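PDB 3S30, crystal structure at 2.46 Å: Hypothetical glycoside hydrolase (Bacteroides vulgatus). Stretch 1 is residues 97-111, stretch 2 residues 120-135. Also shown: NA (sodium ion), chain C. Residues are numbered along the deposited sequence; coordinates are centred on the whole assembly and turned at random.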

# COMPACT_ATOMS: atom_id res chain seq x y z
N THR A 97 12.78 -3.80 -22.31
CA THR A 97 11.61 -3.86 -21.40
C THR A 97 11.66 -5.09 -20.50
O THR A 97 11.40 -6.21 -20.95
CB THR A 97 10.27 -3.90 -22.18
OG1 THR A 97 10.16 -5.13 -22.90
CG2 THR A 97 10.17 -2.73 -23.15
N LYS A 98 12.02 -4.89 -19.23
CA LYS A 98 11.95 -5.95 -18.22
C LYS A 98 10.74 -5.73 -17.31
O LYS A 98 10.45 -4.60 -16.90
CB LYS A 98 13.23 -6.00 -17.39
CG LYS A 98 14.43 -6.61 -18.12
CD LYS A 98 15.64 -6.69 -17.20
CE LYS A 98 16.88 -7.18 -17.93
NZ LYS A 98 18.08 -7.17 -17.04
N SER A 99 10.04 -6.82 -17.01
CA SER A 99 8.92 -6.79 -16.08
C SER A 99 9.44 -6.76 -14.65
O SER A 99 10.49 -7.32 -14.36
CB SER A 99 8.02 -8.01 -16.26
OG SER A 99 6.98 -8.07 -15.28
N ILE A 100 8.70 -6.09 -13.77
CA ILE A 100 8.86 -6.31 -12.33
C ILE A 100 8.46 -7.76 -12.00
O ILE A 100 7.78 -8.41 -12.81
CB ILE A 100 7.99 -5.34 -11.48
CG1 ILE A 100 6.50 -5.46 -11.85
CG2 ILE A 100 8.50 -3.88 -11.64
CD1 ILE A 100 5.59 -4.63 -10.97
N PRO A 101 8.87 -8.28 -10.83
CA PRO A 101 8.36 -9.58 -10.42
C PRO A 101 6.86 -9.53 -10.16
O PRO A 101 6.31 -8.46 -9.89
CB PRO A 101 9.11 -9.87 -9.12
CG PRO A 101 10.27 -8.96 -9.11
CD PRO A 101 9.85 -7.75 -9.87
N THR A 102 6.22 -10.69 -10.25
CA THR A 102 4.79 -10.81 -9.98
C THR A 102 4.49 -11.60 -8.71
O THR A 102 3.33 -11.71 -8.30
CB THR A 102 4.04 -11.43 -11.17
OG1 THR A 102 4.60 -12.72 -11.48
CG2 THR A 102 4.13 -10.49 -12.38
N VAL A 103 5.55 -12.12 -8.08
CA VAL A 103 5.47 -12.86 -6.82
C VAL A 103 6.20 -12.03 -5.76
O VAL A 103 7.33 -11.61 -5.99
CB VAL A 103 6.11 -14.28 -6.95
CG1 VAL A 103 6.06 -15.03 -5.64
CG2 VAL A 103 5.40 -15.09 -8.03
N PHE A 104 5.56 -11.79 -4.63
CA PHE A 104 6.11 -10.90 -3.60
C PHE A 104 6.22 -11.66 -2.28
O PHE A 104 5.22 -12.19 -1.76
CB PHE A 104 5.29 -9.60 -3.47
CG PHE A 104 4.94 -8.96 -4.80
CD1 PHE A 104 5.94 -8.40 -5.60
CD2 PHE A 104 3.63 -8.96 -5.28
CE1 PHE A 104 5.63 -7.84 -6.85
CE2 PHE A 104 3.32 -8.39 -6.53
CZ PHE A 104 4.32 -7.83 -7.31
N ASN A 105 7.44 -11.69 -1.74
CA ASN A 105 7.78 -12.51 -0.59
C ASN A 105 8.01 -11.72 0.69
O ASN A 105 7.94 -12.29 1.78
CB ASN A 105 9.02 -13.35 -0.89
CG ASN A 105 8.81 -14.31 -2.03
OD1 ASN A 105 8.11 -15.32 -1.89
ND2 ASN A 105 9.41 -14.01 -3.19
N PHE A 106 8.29 -10.43 0.58
CA PHE A 106 8.53 -9.57 1.74
C PHE A 106 9.73 -10.03 2.60
O PHE A 106 9.71 -9.88 3.83
CB PHE A 106 7.26 -9.48 2.59
CG PHE A 106 6.01 -9.24 1.78
CD1 PHE A 106 5.76 -7.99 1.23
CD2 PHE A 106 5.11 -10.27 1.54
CE1 PHE A 106 4.62 -7.76 0.46
CE2 PHE A 106 3.96 -10.05 0.77
CZ PHE A 106 3.72 -8.78 0.24
N GLU A 107 10.77 -10.57 1.94
CA GLU A 107 11.96 -11.09 2.65
C GLU A 107 13.02 -10.03 2.88
O GLU A 107 13.80 -10.14 3.82
CB GLU A 107 12.65 -12.23 1.86
CG GLU A 107 11.81 -13.48 1.63
CD GLU A 107 11.34 -14.17 2.92
OE1 GLU A 107 11.92 -13.94 4.01
OE2 GLU A 107 10.38 -14.96 2.83
N ASN A 108 13.05 -9.05 1.99
CA ASN A 108 14.19 -8.18 1.81
C ASN A 108 13.87 -6.76 2.23
O ASN A 108 12.82 -6.22 1.88
CB ASN A 108 14.61 -8.17 0.33
CG ASN A 108 14.92 -9.56 -0.23
OD1 ASN A 108 14.24 -10.04 -1.15
ND2 ASN A 108 15.96 -10.19 0.29
N VAL A 109 14.79 -6.16 2.98
CA VAL A 109 14.71 -4.75 3.32
C VAL A 109 16.08 -4.12 3.25
O VAL A 109 17.10 -4.81 3.39
CB VAL A 109 14.12 -4.51 4.75
CG1 VAL A 109 12.64 -4.91 4.80
CG2 VAL A 109 14.94 -5.24 5.80
N LYS A 110 16.10 -2.82 2.99
CA LYS A 110 17.27 -1.99 3.21
C LYS A 110 16.89 -0.91 4.21
O LYS A 110 15.71 -0.56 4.32
CB LYS A 110 17.77 -1.38 1.90
CG LYS A 110 16.81 -0.42 1.20
CD LYS A 110 17.35 -0.03 -0.16
CE LYS A 110 16.40 0.90 -0.89
NZ LYS A 110 16.83 1.20 -2.29
N THR A 111 17.87 -0.40 4.96
CA THR A 111 17.64 0.59 6.01
C THR A 111 18.06 1.97 5.52
O THR A 111 19.16 2.15 4.98
CB THR A 111 18.40 0.22 7.30
OG1 THR A 111 17.87 -1.00 7.84
CG2 THR A 111 18.27 1.32 8.35
N TYR A 120 12.75 0.88 7.15
CA TYR A 120 12.92 -0.10 6.05
C TYR A 120 12.22 0.29 4.74
O TYR A 120 11.11 0.81 4.74
CB TYR A 120 12.42 -1.48 6.45
CG TYR A 120 13.18 -2.21 7.54
CD1 TYR A 120 14.58 -2.12 7.66
CD2 TYR A 120 12.50 -3.04 8.43
CE1 TYR A 120 15.25 -2.82 8.66
CE2 TYR A 120 13.17 -3.74 9.42
CZ TYR A 120 14.53 -3.62 9.53
OH TYR A 120 15.15 -4.33 10.53
N VAL A 121 12.91 0.04 3.62
CA VAL A 121 12.30 0.04 2.29
C VAL A 121 12.37 -1.40 1.83
O VAL A 121 13.44 -2.00 1.82
CB VAL A 121 13.05 0.97 1.28
CG1 VAL A 121 12.32 0.99 -0.06
CG2 VAL A 121 13.17 2.41 1.82
N LEU A 122 11.22 -1.98 1.49
CA LEU A 122 11.15 -3.36 1.07
C LEU A 122 11.34 -3.41 -0.44
O LEU A 122 10.87 -2.52 -1.16
CB LEU A 122 9.82 -4.03 1.44
CG LEU A 122 9.50 -4.37 2.90
CD1 LEU A 122 9.29 -3.13 3.72
CD2 LEU A 122 8.27 -5.27 2.99
N TYR A 123 12.04 -4.44 -0.91
CA TYR A 123 12.20 -4.66 -2.34
C TYR A 123 12.11 -6.14 -2.71
O TYR A 123 12.29 -7.01 -1.88
CB TYR A 123 13.53 -4.06 -2.81
CG TYR A 123 14.76 -4.65 -2.16
CD1 TYR A 123 15.24 -4.14 -0.96
CD2 TYR A 123 15.45 -5.70 -2.77
CE1 TYR A 123 16.39 -4.67 -0.37
CE2 TYR A 123 16.61 -6.23 -2.19
CZ TYR A 123 17.07 -5.71 -0.99
OH TYR A 123 18.20 -6.22 -0.41
N GLU A 124 11.82 -6.39 -3.98
CA GLU A 124 11.75 -7.75 -4.53
C GLU A 124 12.58 -7.83 -5.80
O GLU A 124 12.29 -7.13 -6.78
CB GLU A 124 10.29 -8.11 -4.84
CG GLU A 124 10.04 -9.59 -5.19
CD GLU A 124 10.11 -10.52 -3.99
OE1 GLU A 124 9.72 -10.10 -2.88
OE2 GLU A 124 10.55 -11.67 -4.16
N ALA A 125 13.61 -8.68 -5.79
CA ALA A 125 14.48 -8.89 -6.95
C ALA A 125 14.40 -10.34 -7.40
O ALA A 125 14.47 -11.25 -6.57
CB ALA A 125 15.93 -8.54 -6.60
N ALA A 126 14.25 -10.56 -8.71
CA ALA A 126 14.34 -11.90 -9.29
C ALA A 126 15.15 -11.88 -10.58
O ALA A 126 15.20 -10.85 -11.27
CB ALA A 126 12.94 -12.47 -9.55
N SER A 127 15.78 -13.01 -10.89
CA SER A 127 16.65 -13.13 -12.06
C SER A 127 15.84 -12.92 -13.34
O SER A 127 14.85 -13.61 -13.57
CB SER A 127 17.32 -14.51 -12.10
OG SER A 127 18.14 -14.66 -13.25
N GLY A 128 16.27 -11.95 -14.14
CA GLY A 128 15.61 -11.62 -15.40
C GLY A 128 14.43 -10.68 -15.24
O GLY A 128 13.63 -10.54 -16.17
N TYR A 129 14.34 -10.04 -14.08
CA TYR A 129 13.28 -9.09 -13.77
C TYR A 129 13.89 -7.80 -13.23
O TYR A 129 14.98 -7.83 -12.65
CB TYR A 129 12.34 -9.67 -12.71
CG TYR A 129 11.46 -10.83 -13.13
CD1 TYR A 129 11.88 -12.14 -12.99
CD2 TYR A 129 10.18 -10.60 -13.63
CE1 TYR A 129 11.06 -13.21 -13.36
CE2 TYR A 129 9.35 -11.66 -14.00
CZ TYR A 129 9.79 -12.96 -13.86
OH TYR A 129 8.96 -14.00 -14.24
N SER A 130 13.21 -6.68 -13.42
CA SER A 130 13.63 -5.42 -12.80
C SER A 130 13.18 -5.39 -11.35
O SER A 130 12.04 -5.72 -11.03
CB SER A 130 13.03 -4.21 -13.54
OG SER A 130 13.75 -3.95 -14.72
N THR A 131 14.07 -4.98 -10.46
CA THR A 131 13.78 -4.99 -9.04
C THR A 131 12.64 -4.03 -8.72
O THR A 131 12.68 -2.85 -9.09
CB THR A 131 15.01 -4.63 -8.23
OG1 THR A 131 16.04 -5.58 -8.51
CG2 THR A 131 14.70 -4.63 -6.74
N LEU A 132 11.62 -4.56 -8.04
CA LEU A 132 10.57 -3.75 -7.46
C LEU A 132 11.04 -3.21 -6.11
O LEU A 132 11.36 -3.98 -5.22
CB LEU A 132 9.30 -4.58 -7.25
CG LEU A 132 8.05 -3.83 -6.78
CD1 LEU A 132 7.49 -2.86 -7.88
CD2 LEU A 132 7.00 -4.85 -6.35
N THR A 133 11.10 -1.90 -5.99
CA THR A 133 11.30 -1.25 -4.70
C THR A 133 9.95 -0.70 -4.25
O THR A 133 9.45 0.26 -4.84
CB THR A 133 12.34 -0.12 -4.78
OG1 THR A 133 13.63 -0.69 -5.04
CG2 THR A 133 12.38 0.66 -3.45
N TRP A 134 9.35 -1.33 -3.24
CA TRP A 134 8.09 -0.87 -2.66
C TRP A 134 8.24 0.52 -2.03
O TRP A 134 9.31 0.91 -1.60
CB TRP A 134 7.61 -1.81 -1.54
CG TRP A 134 7.16 -3.19 -1.93
CD1 TRP A 134 7.90 -4.34 -1.92
CD2 TRP A 134 5.84 -3.57 -2.35
NE1 TRP A 134 7.14 -5.40 -2.32
CE2 TRP A 134 5.87 -4.96 -2.59
CE3 TRP A 134 4.64 -2.88 -2.55
CZ2 TRP A 134 4.73 -5.67 -3.02
CZ3 TRP A 134 3.52 -3.58 -2.97
CH2 TRP A 134 3.57 -4.96 -3.20
N SER A 135 7.12 1.24 -1.98
CA SER A 135 6.99 2.47 -1.23
C SER A 135 5.98 2.28 -0.07
O SER A 135 5.29 1.25 0.04
CB SER A 135 6.54 3.58 -2.15
OG SER A 135 6.41 4.81 -1.45
NA NA C . 7.57 -14.30 2.91
O HOH W 1 11.14 -9.83 -17.56
O HOH W 2 10.14 -12.92 -6.71
O HOH W 3 8.53 -8.04 -1.37
O HOH W 4 11.35 -10.53 -0.86
O HOH W 5 10.78 -7.64 0.28

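This contact is a short antiparallel strand pairing that gives way to a loop packed along a hairpin, with one buried carboxylate and its waters bridging the place where the backbones part.

The strand pairing is simplest at the far end of stretch 1. The strand that ends stretch 1 here, including Val109 to Thr111, runs antiparallel to strand 120-124, and Lys110 and Val121 form the hydrogen-bonded pair that fixes the register: Lys110 N gives to Val121 O at 3.0 Å, and Val121 N gives to Lys110 O at 2.9 Å, both nearly straight. Val109 with Leu122 and Thr111 with Tyr120 are non-hydrogen-bonded pairs, where CA-H groups approach carbonyls instead, as in Tyr120 CA to Lys110 O at 3.3 Å. The pairing loosens toward Asn108, where the bond from Tyr123 N to Asn108 O, at 3.4 Å, is weak.

Alternation sorts the side chains onto two faces. Val109, Thr111, Tyr120 and Leu122 share one. There Val109 CG2 lies over the Tyr120 ring, 3.7 Å from its centroid, while Val109 CG1 meets Leu122 CG at 3.7 Å. The other face carries Asn108, Lys110, Val121 and Tyr123. Asn108 CB sits over the Tyr123 ring, 3.8 Å from the centroid, so even a polar residue offers its aliphatic carbon to an aromatic face. The extended Lys110 side chain runs close by, with Lys110 CE 4.0 Å from Val121 CB.

Between this ladder and the loop, Glu124 does the work that backbone pairing no longer does. Its CB points toward stretch 1, and Asn105 grips the carboxylate with two groups: Asn105 N to Glu124 OE1 at 3.0 Å and Asn105 ND2 to Glu124 OE2 at 2.8 Å. Water 3 donates to Glu124 OE1 and accepts from Phe106 N and Trp134 NE1; water 2 donates to both Glu124 OE2 and Val103 O. A buried charge is thus paid for with several polar partners. In the same segment, Asn105 O binds the sodium ion at 2.3 Å, and Glu107 OE2 also coordinates it at 2.9 Å, tying this segment to the ion.

Stretch 2 folds back on itself, with Glu124 and Leu132 exchanging backbone hydrogen bonds and a type II turn running from Ala126 to Tyr129. Gly128 has a positive phi, which favours glycine there. The fold brings Leu122, Leu132 and Trp134 together against the phenylalanines. The edge of Trp134 points at the face of Phe104; the Phe104 ring and the six-membered ring of Trp134 have centroids 5.3 Å apart and planes at 72°. Phe104 CE1 also presses against Leu132 CD2 at 3.3 Å. Phe106 CD1 meets Leu122 CD2 at 4.1 Å.

At the other end, one backbone bond, Ser130 N to Ser99 O at 2.9 Å, holds the loop. Pro101 has no amide proton to give and packs through its ring carbons: its CD lies 4.1 Å from Leu132 CB, and its CG 4.2 Å from Tyr129 CB. The design rule is to pair backbones where strands run together and to use apolar packing and a buried carboxylate, its oxygens satisfied by Asn105 and ordered waters, where they separate.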